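Local coordinates for bile salt hydrolase/transferase (Clostridium perfringens, PDB 2BJF), which hydrolyses the amide bond of glycine- and taurine-conjugated bile salts, releasing free bile acids, and also acts as a bile acid amine N-acyltransferase, at residues L13-R18 and C281-K286; K51-G56 and M71-L76; L81-Y86 and T174-F179. All coordinates share one frame; numbering follows the deposited sequence.

Contact 1: L13-R18 and C281-K286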
loop_
_atom_site.group_PDB
_atom_site.type_symbol
_atom_site.label_atom_id
_atom_site.label_comp_id
_atom_site.label_asym_id
_atom_site.label_seq_id
_atom_site.Cartn_x
_atom_site.Cartn_y
_atom_site.Cartn_z
ATOM N N LEU A 13 -10.835 -28.663 -19.739
ATOM C CA LEU A 13 -12.055 -28.678 -18.937
ATOM C C LEU A 13 -12.242 -27.334 -18.246
ATOM O O LEU A 13 -11.277 -26.598 -18.035
ATOM C CB LEU A 13 -12.029 -29.817 -17.912
ATOM C CG LEU A 13 -11.953 -31.257 -18.440
ATOM C CD1 LEU A 13 -11.874 -32.238 -17.283
ATOM C CD2 LEU A 13 -13.128 -31.596 -19.353
ATOM N N HIS A 14 -13.484 -27.018 -17.895
ATOM C CA HIS A 14 -13.803 -25.716 -17.324
ATOM C C HIS A 14 -14.275 -25.801 -15.882
ATOM O O HIS A 14 -15.298 -26.423 -15.578
ATOM C CB HIS A 14 -14.816 -24.982 -18.206
ATOM C CG HIS A 14 -14.273 -24.614 -19.551
ATOM N ND1 HIS A 14 -14.269 -25.489 -20.616
ATOM C CD2 HIS A 14 -13.691 -23.475 -19.995
ATOM C CE1 HIS A 14 -13.718 -24.900 -21.662
ATOM N NE2 HIS A 14 -13.362 -23.677 -21.313
ATOM N N LEU A 15 -13.498 -25.182 -14.996
ATOM C CA LEU A 15 -13.823 -25.121 -13.581
ATOM C C LEU A 15 -14.467 -23.784 -13.250
ATOM O O LEU A 15 -14.032 -22.737 -13.736
ATOM C CB LEU A 15 -12.569 -25.321 -12.723
ATOM C CG LEU A 15 -11.692 -26.559 -12.935
ATOM C CD1 LEU A 15 -10.457 -26.472 -12.049
ATOM C CD2 LEU A 15 -12.450 -27.859 -12.671
ATOM N N PHE A 16 -15.510 -23.832 -12.431
ATOM C CA PHE A 16 -16.198 -22.634 -11.970
ATOM C C PHE A 16 -16.669 -22.837 -10.537
ATOM O O PHE A 16 -17.246 -23.870 -10.208
ATOM C CB PHE A 16 -17.379 -22.295 -12.888
ATOM C CG PHE A 16 -18.239 -21.170 -12.381
ATOM C CD1 PHE A 16 -17.758 -19.863 -12.360
ATOM C CD2 PHE A 16 -19.529 -21.416 -11.919
ATOM C CE1 PHE A 16 -18.547 -18.818 -11.884
ATOM C CE2 PHE A 16 -20.327 -20.379 -11.445
ATOM C CZ PHE A 16 -19.835 -19.076 -11.429
ATOM N N GLY A 17 -16.422 -21.846 -9.688
ATOM C CA GLY A 17 -16.790 -21.949 -8.283
ATOM C C GLY A 17 -16.524 -20.687 -7.495
ATOM O O GLY A 17 -16.336 -19.611 -8.071
ATOM N N ARG A 18 -16.502 -20.820 -6.171
ATOM C CA ARG A 18 -16.468 -19.651 -5.298
ATOM C C ARG A 18 -16.039 -19.926 -3.862
ATOM O O ARG A 18 -16.194 -21.039 -3.355
ATOM C CB ARG A 18 -17.847 -18.966 -5.285
ATOM C CG ARG A 18 -19.015 -19.866 -4.849
ATOM C CD ARG A 18 -19.305 -19.782 -3.347
ATOM N NE ARG A 18 -19.709 -18.438 -2.936
ATOM C CZ ARG A 18 -20.922 -17.919 -3.120
ATOM N NH1 ARG A 18 -21.883 -18.624 -3.710
ATOM N NH2 ARG A 18 -21.177 -16.682 -2.710
ATOM N N CYS A 281 -15.857 -25.851 -6.263
ATOM C CA CYS A 281 -15.282 -25.876 -7.599
ATOM C C CYS A 281 -16.039 -26.898 -8.429
ATOM O O CYS A 281 -15.989 -28.095 -8.149
ATOM C CB CYS A 281 -13.796 -26.234 -7.546
ATOM S SG CYS A 281 -13.007 -26.356 -9.169
ATOM N N MET A 282 -16.744 -26.413 -9.444
ATOM C CA MET A 282 -17.537 -27.271 -10.313
ATOM C C MET A 282 -16.795 -27.544 -11.609
ATOM O O MET A 282 -16.376 -26.613 -12.298
ATOM C CB MET A 282 -18.885 -26.607 -10.619
ATOM C CG MET A 282 -19.795 -26.473 -9.411
ATOM S SD MET A 282 -21.163 -25.331 -9.678
ATOM C CE MET A 282 -20.430 -23.781 -9.158
ATOM N N CYS A 283 -16.617 -28.822 -11.931
ATOM C CA CYS A 283 -16.126 -29.194 -13.250
ATOM C C CYS A 283 -17.337 -29.295 -14.164
ATOM O O CYS A 283 -18.081 -30.281 -14.130
ATOM C CB CYS A 283 -15.346 -30.506 -13.221
ATOM S SG CYS A 283 -14.671 -30.934 -14.837
ATOM N N LEU A 284 -17.527 -28.258 -14.971
ATOM C CA LEU A 284 -18.765 -28.073 -15.730
ATOM C C LEU A 284 -19.061 -29.180 -16.749
ATOM O O LEU A 284 -20.210 -29.610 -16.871
ATOM C CB LEU A 284 -18.792 -26.686 -16.386
ATOM C CG LEU A 284 -18.749 -25.476 -15.440
ATOM C CD1 LEU A 284 -18.538 -24.192 -16.225
ATOM C CD2 LEU A 284 -20.005 -25.379 -14.573
ATOM N N GLU A 285 -18.036 -29.641 -17.463
ATOM C CA GLU A 285 -18.198 -30.729 -18.439
ATOM C C GLU A 285 -18.625 -32.040 -17.781
ATOM O O GLU A 285 -19.472 -32.763 -18.313
ATOM C CB GLU A 285 -16.906 -30.960 -19.232
ATOM C CG GLU A 285 -16.638 -29.945 -20.338
ATOM C CD GLU A 285 -15.879 -28.714 -19.864
ATOM O OE1 GLU A 285 -15.670 -28.551 -18.642
ATOM O OE2 GLU A 285 -15.487 -27.902 -20.728
ATOM N N LYS A 286 -18.038 -32.329 -16.623
ATOM C CA LYS A 286 -18.213 -33.617 -15.949
ATOM C C LYS A 286 -19.406 -33.641 -14.994
ATOM O O LYS A 286 -19.864 -34.714 -14.594
ATOM C CB LYS A 286 -16.929 -34.001 -15.202
ATOM C CG LYS A 286 -15.740 -34.310 -16.114
ATOM C CD LYS A 286 -14.435 -34.442 -15.334
ATOM C CE LYS A 286 -14.271 -35.813 -14.698
ATOM N NZ LYS A 286 -13.038 -35.878 -13.869
#
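H14 and E285 meet through two hydrogen bonds that take both oxygens of one carboxylate. Followed from its CB, which lies against L13 CD2 at 3.8 Å, the E285 chain keeps CG near the same methyl and then bends at chi2 (88°), a turn that brings the carboxylate back to the start of the facing strand. There OE1 accepts from the backbone N of H14 at 2.8 Å, met on its syn side but 22° out of the carboxylate plane. OE2 takes the N-H of H14 ND1 at 2.7 Å on its syn lone pair, almost in the imidazole plane; ring and carboxylate are nearly coplanar, consistent with the paired bonds restraining the rotation of both.

Beyond this end the backbones pair as antiparallel strands, 14-18 against 281-283, in the central part of a sheet of the Ntn-hydrolase fold. L284 N reaches H14 O nearly along the C=O axis, and F16 with M282 forms a hydrogen-bonded pair whose two bonds are F16 N to M282 O and M282 N to F16 O. The neighbouring pairs, L15 with C283 and G17 with C281, are non-hydrogen-bonded, and the CA atoms of G17 and C281 close to 4.3 Å, an approach that glycine's lack of a side chain permits.

The side chains divide between the two faces. On one, L15 wraps C281 SG, with L15 CB at 3.7 Å from the sulfur, while its CD2 touches C283; F252 of helix 249-257 packs on L15 and C281 there. On the other, M282 and F16 run side by side, M282 CE at 3.7 Å from F16 CD2 and oblique to the ring, and L284 CD1 touches F16 CB.

Contact 2: K51-G56 and M71-L76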
loop_
_atom_site.group_PDB
_atom_site.type_symbol
_atom_site.label_atom_id
_atom_site.label_comp_id
_atom_site.label_asym_id
_atom_site.label_seq_id
_atom_site.Cartn_x
_atom_site.Cartn_y
_atom_site.Cartn_z
ATOM N N LYS A 51 -36.257 -27.759 -16.416
ATOM C CA LYS A 51 -36.031 -28.382 -17.714
ATOM C C LYS A 51 -34.786 -29.257 -17.612
ATOM O O LYS A 51 -34.778 -30.400 -18.071
ATOM C CB LYS A 51 -35.869 -27.322 -18.811
ATOM C CG LYS A 51 -35.644 -27.889 -20.208
ATOM C CD LYS A 51 -35.401 -26.787 -21.225
ATOM C CE LYS A 51 -35.097 -27.364 -22.597
ATOM N NZ LYS A 51 -34.890 -26.296 -23.613
ATOM N N TYR A 52 -33.744 -28.708 -16.989
ATOM C CA TYR A 52 -32.484 -29.416 -16.793
ATOM C C TYR A 52 -32.270 -29.771 -15.325
ATOM O O TYR A 52 -32.726 -29.052 -14.430
ATOM C CB TYR A 52 -31.311 -28.571 -17.302
ATOM C CG TYR A 52 -31.429 -28.156 -18.754
ATOM C CD1 TYR A 52 -31.449 -29.110 -19.773
ATOM C CD2 TYR A 52 -31.513 -26.810 -19.111
ATOM C CE1 TYR A 52 -31.555 -28.736 -21.109
ATOM C CE2 TYR A 52 -31.618 -26.424 -20.447
ATOM C CZ TYR A 52 -31.640 -27.393 -21.439
ATOM O OH TYR A 52 -31.743 -27.021 -22.760
ATOM N N ALA A 53 -31.581 -30.886 -15.091
ATOM C CA ALA A 53 -31.204 -31.305 -13.742
ATOM C C ALA A 53 -30.168 -30.344 -13.165
ATOM O O ALA A 53 -29.329 -29.826 -13.898
ATOM C CB ALA A 53 -30.666 -32.723 -13.756
ATOM N N VAL A 54 -30.240 -30.119 -11.855
ATOM C CA VAL A 54 -29.421 -29.113 -11.174
ATOM C C VAL A 54 -28.689 -29.720 -9.975
ATOM O O VAL A 54 -29.246 -30.555 -9.261
ATOM C CB VAL A 54 -30.294 -27.911 -10.700
ATOM C CG1 VAL A 54 -29.472 -26.894 -9.916
ATOM C CG2 VAL A 54 -30.979 -27.232 -11.887
ATOM N N LEU A 55 -27.441 -29.299 -9.768
ATOM C CA LEU A 55 -26.676 -29.660 -8.574
ATOM C C LEU A 55 -25.909 -28.454 -8.043
ATOM O O LEU A 55 -25.219 -27.770 -8.799
ATOM C CB LEU A 55 -25.702 -30.808 -8.865
ATOM C CG LEU A 55 -24.857 -31.312 -7.684
ATOM C CD1 LEU A 55 -25.715 -32.064 -6.673
ATOM C CD2 LEU A 55 -23.706 -32.187 -8.161
ATOM N N GLY A 56 -26.033 -28.200 -6.742
ATOM C CA GLY A 56 -25.287 -27.115 -6.108
ATOM C C GLY A 56 -25.525 -26.957 -4.621
ATOM O O GLY A 56 -26.313 -27.692 -4.024
ATOM N N MET A 71 -24.668 -25.777 -10.751
ATOM C CA MET A 71 -24.591 -25.980 -12.190
ATOM C C MET A 71 -25.735 -26.868 -12.653
ATOM O O MET A 71 -26.411 -27.498 -11.835
ATOM C CB MET A 71 -23.254 -26.621 -12.571
ATOM C CG MET A 71 -23.057 -28.006 -11.988
ATOM S SD MET A 71 -21.479 -28.747 -12.406
ATOM C CE MET A 71 -21.249 -29.706 -10.923
ATOM N N ASN A 72 -25.951 -26.914 -13.964
ATOM C CA ASN A 72 -26.870 -27.894 -14.535
ATOM C C ASN A 72 -26.152 -28.964 -15.366
ATOM O O ASN A 72 -24.931 -28.912 -15.550
ATOM C CB ASN A 72 -28.020 -27.217 -15.306
ATOM C CG ASN A 72 -27.564 -26.502 -16.571
ATOM O OD1 ASN A 72 -26.555 -26.852 -17.184
ATOM N ND2 ASN A 72 -28.335 -25.499 -16.977
ATOM N N GLU A 73 -26.927 -29.928 -15.859
ATOM C CA GLU A 73 -26.411 -31.059 -16.635
ATOM C C GLU A 73 -25.773 -30.670 -17.972
ATOM O O GLU A 73 -25.087 -31.483 -18.595
ATOM C CB GLU A 73 -27.539 -32.060 -16.889
ATOM C CG GLU A 73 -28.745 -31.448 -17.587
ATOM C CD GLU A 73 -29.759 -32.484 -18.007
ATOM O OE1 GLU A 73 -29.478 -33.241 -18.960
ATOM O OE2 GLU A 73 -30.840 -32.532 -17.386
ATOM N N LYS A 74 -26.016 -29.436 -18.411
ATOM C CA LYS A 74 -25.520 -28.956 -19.702
ATOM C C LYS A 74 -24.182 -28.228 -19.581
ATOM O O LYS A 74 -23.590 -27.830 -20.587
ATOM C CB LYS A 74 -26.556 -28.045 -20.378
ATOM C CG LYS A 74 -27.948 -28.663 -20.564
ATOM C CD LYS A 74 -27.932 -29.968 -21.364
ATOM C CE LYS A 74 -27.662 -29.735 -22.842
ATOM N NZ LYS A 74 -27.759 -31.002 -23.618
ATOM N N GLY A 75 -23.714 -28.057 -18.348
ATOM C CA GLY A 75 -22.435 -27.398 -18.100
ATOM C C GLY A 75 -22.541 -25.900 -17.892
ATOM O O GLY A 75 -21.545 -25.182 -18.011
ATOM N N LEU A 76 -23.745 -25.425 -17.583
ATOM C CA LEU A 76 -23.947 -24.029 -17.202
ATOM C C LEU A 76 -23.823 -23.890 -15.688
ATOM O O LEU A 76 -24.432 -24.654 -14.942
ATOM C CB LEU A 76 -25.316 -23.523 -17.675
ATOM C CG LEU A 76 -25.652 -22.045 -17.441
ATOM C CD1 LEU A 76 -24.741 -21.131 -18.255
ATOM C CD2 LEU A 76 -27.116 -21.777 -17.766
#
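The carboxylate of E73 reaches across to the backbone of A53, where OE2 accepts from A53 N at 2.9 Å in a virtually straight bond (178°). It uses the anti lone pair, pointing away from OE1, and OE1 in turn is held by a salt bridge with R35. In the return direction E73 N donates to A53 O at 3.1 Å, bent to 138° at the hydrogen, so E73 serves both backbone polar atoms of A53, its carboxylate taking A53 N and its amide giving to A53 O.

Next in register, strands 54-56 and 71-72 pair antiparallel, part of the branched antiparallel sheet of the Ntn-hydrolase fold in which strands 54-61 and 70-72 are neighbours. V54 and N72 form the non-hydrogen-bonded pair, and L55 with M71 the hydrogen-bonded one: L55 N gives to M71 O at 2.9 Å and M71 N to L55 O at 2.8 Å. Strand 70-72 then leaves for strand 77-82 through a type I turn from N72 to G75, with an Asx turn superposed. N72 CG stands between its own N and carbonyl carbon (chi1 68°), and OD1 is thereby folded over the turn, accepting K74 N at 2.9 Å and L76 N at 3.2 Å from opposite faces of the amide plane. N72 ND2 has its own acceptor, the carbonyl oxygen of L110 in helix 105-112.

At the other end Y52 adds apolar contact, its ring sandwiched between two lysine side chains. K74 CG sits over one face, 3.7 Å from the ring centroid, a CH-pi contact, while K51 CG lies over the opposite face. S114 touches both Y52 and K74.

Contact 3: L81-Y86 and T174-F179. With TAU (2-aminoethanesulfonic acid), chain C; DXC ((3alpha,5beta,12alpha)-3,12-dihydroxycholan-24-oic acid), chain B.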
loop_
_atom_site.group_PDB
_atom_site.type_symbol
_atom_site.label_atom_id
_atom_site.label_comp_id
_atom_site.label_asym_id
_atom_site.label_seq_id
_atom_site.Cartn_x
_atom_site.Cartn_y
_atom_site.Cartn_z
ATOM N N LEU A 81 -23.317 -13.946 -5.233
ATOM C CA LEU A 81 -22.351 -13.341 -4.314
ATOM C C LEU A 81 -22.945 -12.069 -3.719
ATOM O O LEU A 81 -23.751 -11.401 -4.367
ATOM C CB LEU A 81 -21.041 -13.020 -5.049
ATOM C CG LEU A 81 -20.111 -14.159 -5.499
ATOM C CD1 LEU A 81 -20.655 -14.928 -6.697
ATOM C CD2 LEU A 81 -18.729 -13.618 -5.823
ATOM N N ASN A 82 -22.546 -11.740 -2.490
ATOM C CA ASN A 82 -23.048 -10.549 -1.798
ATOM C C ASN A 82 -22.795 -9.265 -2.588
ATOM O O ASN A 82 -21.744 -9.106 -3.211
ATOM C CB ASN A 82 -22.443 -10.444 -0.393
ATOM C CG ASN A 82 -23.113 -9.375 0.461
ATOM O OD1 ASN A 82 -24.328 -9.171 0.395
ATOM N ND2 ASN A 82 -22.319 -8.692 1.276
ATOM N N PHE A 83 -23.773 -8.363 -2.565
ATOM C CA PHE A 83 -23.711 -7.118 -3.331
ATOM C C PHE A 83 -24.479 -6.043 -2.556
ATOM O O PHE A 83 -25.518 -5.568 -3.019
ATOM C CB PHE A 83 -24.319 -7.362 -4.722
ATOM C CG PHE A 83 -24.030 -6.283 -5.735
ATOM C CD1 PHE A 83 -22.728 -5.851 -5.977
ATOM C CD2 PHE A 83 -25.066 -5.735 -6.487
ATOM C CE1 PHE A 83 -22.470 -4.863 -6.927
ATOM C CE2 PHE A 83 -24.818 -4.748 -7.440
ATOM C CZ PHE A 83 -23.515 -4.313 -7.659
ATOM N N PRO A 84 -23.963 -5.653 -1.368
ATOM C CA PRO A 84 -24.714 -4.828 -0.413
ATOM C C PRO A 84 -24.870 -3.369 -0.823
ATOM O O PRO A 84 -25.825 -2.712 -0.404
ATOM C CB PRO A 84 -23.879 -4.925 0.866
ATOM C CG PRO A 84 -22.496 -5.154 0.392
ATOM C CD PRO A 84 -22.612 -5.969 -0.867
ATOM N N VAL A 85 -23.935 -2.867 -1.621
ATOM C CA VAL A 85 -23.984 -1.480 -2.057
ATOM C C VAL A 85 -24.172 -1.423 -3.569
ATOM O O VAL A 85 -23.604 -2.239 -4.304
ATOM C CB VAL A 85 -22.724 -0.683 -1.631
ATOM C CG1 VAL A 85 -22.993 0.817 -1.695
ATOM C CG2 VAL A 85 -22.283 -1.066 -0.217
ATOM N N TYR A 86 -24.983 -0.459 -4.008
ATOM C CA TYR A 86 -25.280 -0.182 -5.426
ATOM C C TYR A 86 -26.366 -1.081 -6.031
ATOM O O TYR A 86 -26.789 -0.869 -7.170
ATOM C CB TYR A 86 -24.003 -0.158 -6.289
ATOM C CG TYR A 86 -22.914 0.741 -5.732
ATOM C CD1 TYR A 86 -23.037 2.131 -5.775
ATOM C CD2 TYR A 86 -21.766 0.200 -5.152
ATOM C CE1 TYR A 86 -22.045 2.957 -5.255
ATOM C CE2 TYR A 86 -20.771 1.016 -4.631
ATOM C CZ TYR A 86 -20.915 2.391 -4.687
ATOM O OH TYR A 86 -19.927 3.196 -4.171
ATOM N N THR A 174 -16.021 -10.458 -7.094
ATOM C CA THR A 174 -16.136 -10.421 -5.636
ATOM C C THR A 174 -17.465 -9.789 -5.220
ATOM O O THR A 174 -18.532 -10.335 -5.511
ATOM C CB THR A 174 -14.923 -9.739 -4.935
ATOM O OG1 THR A 174 -14.795 -8.383 -5.380
ATOM C CG2 THR A 174 -13.628 -10.504 -5.211
ATOM N N ASN A 175 -17.394 -8.645 -4.549
ATOM C CA ASN A 175 -18.581 -7.964 -4.050
ATOM C C ASN A 175 -18.588 -6.507 -4.523
ATOM O O ASN A 175 -18.043 -6.210 -5.588
ATOM C CB ASN A 175 -18.654 -8.104 -2.524
ATOM C CG ASN A 175 -18.469 -9.547 -2.059
ATOM O OD1 ASN A 175 -17.401 -9.924 -1.571
ATOM N ND2 ASN A 175 -19.502 -10.364 -2.231
ATOM N N SER A 176 -19.204 -5.607 -3.757
ATOM C CA SER A 176 -19.318 -4.195 -4.150
ATOM C C SER A 176 -17.952 -3.493 -4.202
ATOM O O SER A 176 -17.045 -3.870 -3.460
ATOM C CB SER A 176 -20.278 -3.456 -3.215
ATOM O OG SER A 176 -21.594 -3.974 -3.343
ATOM N N PRO A 177 -17.795 -2.468 -5.071
ATOM C CA PRO A 177 -18.756 -1.824 -5.980
ATOM C C PRO A 177 -19.100 -2.626 -7.241
ATOM O O PRO A 177 -18.833 -3.828 -7.315
ATOM C CB PRO A 177 -18.053 -0.511 -6.372
ATOM C CG PRO A 177 -16.789 -0.456 -5.606
ATOM C CD PRO A 177 -16.469 -1.836 -5.169
ATOM N N THR A 178 -19.694 -1.945 -8.220
ATOM C CA THR A 178 -20.137 -2.568 -9.468
ATOM C C THR A 178 -18.969 -3.147 -10.269
ATOM O O THR A 178 -17.810 -2.772 -10.060
ATOM C CB THR A 178 -20.925 -1.574 -10.347
ATOM O OG1 THR A 178 -20.088 -0.458 -10.676
ATOM C CG2 THR A 178 -22.175 -1.081 -9.622
ATOM N N PHE A 179 -19.284 -4.059 -11.187
ATOM C CA PHE A 179 -18.262 -4.787 -11.944
ATOM C C PHE A 179 -17.360 -3.865 -12.765
ATOM O O PHE A 179 -16.141 -4.053 -12.801
ATOM C CB PHE A 179 -18.901 -5.861 -12.833
ATOM C CG PHE A 179 -17.901 -6.743 -13.534
ATOM C CD1 PHE A 179 -17.111 -7.636 -12.812
ATOM C CD2 PHE A 179 -17.751 -6.682 -14.915
ATOM C CE1 PHE A 179 -16.185 -8.451 -13.458
ATOM C CE2 PHE A 179 -16.833 -7.496 -15.571
ATOM C CZ PHE A 179 -16.045 -8.379 -14.840
HETATM C C1 TAU C . -20.373 -6.351 3.685
HETATM C C2 TAU C . -20.201 -7.597 3.578
HETATM N N1 TAU C . -20.706 -5.200 4.011
HETATM S S TAU C . -19.434 -8.205 2.351
HETATM O O1 TAU C . -19.780 -7.464 1.115
HETATM O O2 TAU C . -17.974 -8.131 2.582
HETATM O O3 TAU C . -19.836 -9.622 2.195
HETATM C C1 DXC B . -33.167 -14.637 4.659
HETATM C C2 DXC B . -33.400 -14.654 3.148
HETATM C C3 DXC B . -33.737 -16.051 2.598
HETATM C C4 DXC B . -32.747 -17.149 3.029
HETATM C C5 DXC B . -32.531 -17.077 4.541
HETATM C C6 DXC B . -32.137 -15.690 5.054
HETATM C C7 DXC B . -33.911 -15.967 1.074
HETATM C C8 DXC B . -32.592 -15.861 0.304
HETATM C C9 DXC B . -31.526 -16.865 0.748
HETATM C C10 DXC B . -31.400 -16.955 2.283
HETATM C C11 DXC B . -30.145 -16.468 0.214
HETATM C C12 DXC B . -29.018 -17.443 0.562
HETATM C C13 DXC B . -28.916 -17.593 2.088
HETATM C C14 DXC B . -30.281 -17.928 2.711
HETATM C C15 DXC B . -29.980 -16.135 -1.269
HETATM C C16 DXC B . -28.464 -16.232 -1.475
HETATM C C17 DXC B . -27.862 -16.716 -0.143
HETATM C C18 DXC B . -33.332 -18.527 2.725
HETATM C C19 DXC B . -26.496 -17.412 -0.333
HETATM O O1 DXC B . -28.376 -16.410 2.697
HETATM O O2 DXC B . -32.696 -13.342 5.052
HETATM C C20 DXC B . -29.252 -18.833 -0.060
HETATM C C21 DXC B . -25.436 -16.437 -0.863
HETATM C C22 DXC B . -25.187 -15.254 0.078
HETATM C C23 DXC B . -23.825 -14.629 -0.123
HETATM O O3 DXC B . -22.991 -15.186 -0.868
HETATM O O4 DXC B . -23.585 -13.561 0.479
HETATM C C24 DXC B . -25.957 -18.122 0.912
#
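L81 brings its CD2 to 3.3 Å from T174 O, the oxygen that accepts a hydrogen bond from H143 NE2. At N82 the backbone O receives N175 ND2 at 2.8 Å, straight (169°) and in the N175 amide plane. N175 OD1 meanwhile is hydrogen-bonded to the backbone N of C2, the assigned nucleophile, so this amide ties strand 77-82 to the N-terminal residue, as befits an Ntn hydrolase whose active site sits at the chain start. The N82 side chain faces the products: in one of its two modelled conformers ND2 gives a weak hydrogen bond to taurine O3 at 2.8 Å, while OD1 is held by T141 OG1, and CB lies 3.4 Å from deoxycholate O4.

F83, with CG anti to its backbone N (chi1 -166°), sends its ring along the second segment: P177 O lies at the ring edge, and T178 CG2 is 4.0 Å from CZ. P84 CD touches S176 OG at 3.3 Å, and its CG borders the taurine sulfonate. V85 O then accepts S176 OG at 2.8 Å, in the carbonyl plane on a lone pair. Finally Y86 lies beside P177, which follows a cis peptide bond, with CE2 3.6 Å from P177 CB. L210 of a second subunit packs on P84, V85, Y86 and P177.

How the contacts relate
Contacts 1 and 2 lie on the same side of the chain centre, their centres about 12 Å apart, and touch directly: L284 CB meets G75 O at 3.5 Å. Contact 3 lies on the opposite side, its centre about 23 Å from that of contact 1 and about 25 Å from that of contact 2. Contact 1 belongs to the six-stranded antiparallel sheet and contact 2 to the other; contact 3 spans both, through strand 77-82, neighbour of 70-72, and the loop after strand 172-173 of the six-stranded sheet. Along the chain, 13-18 and 281-286 enclose the other two, which follow in series. R18, a deoxycholate-binding residue, touches L81, so contacts 1 and 3 come together at the bile acid site.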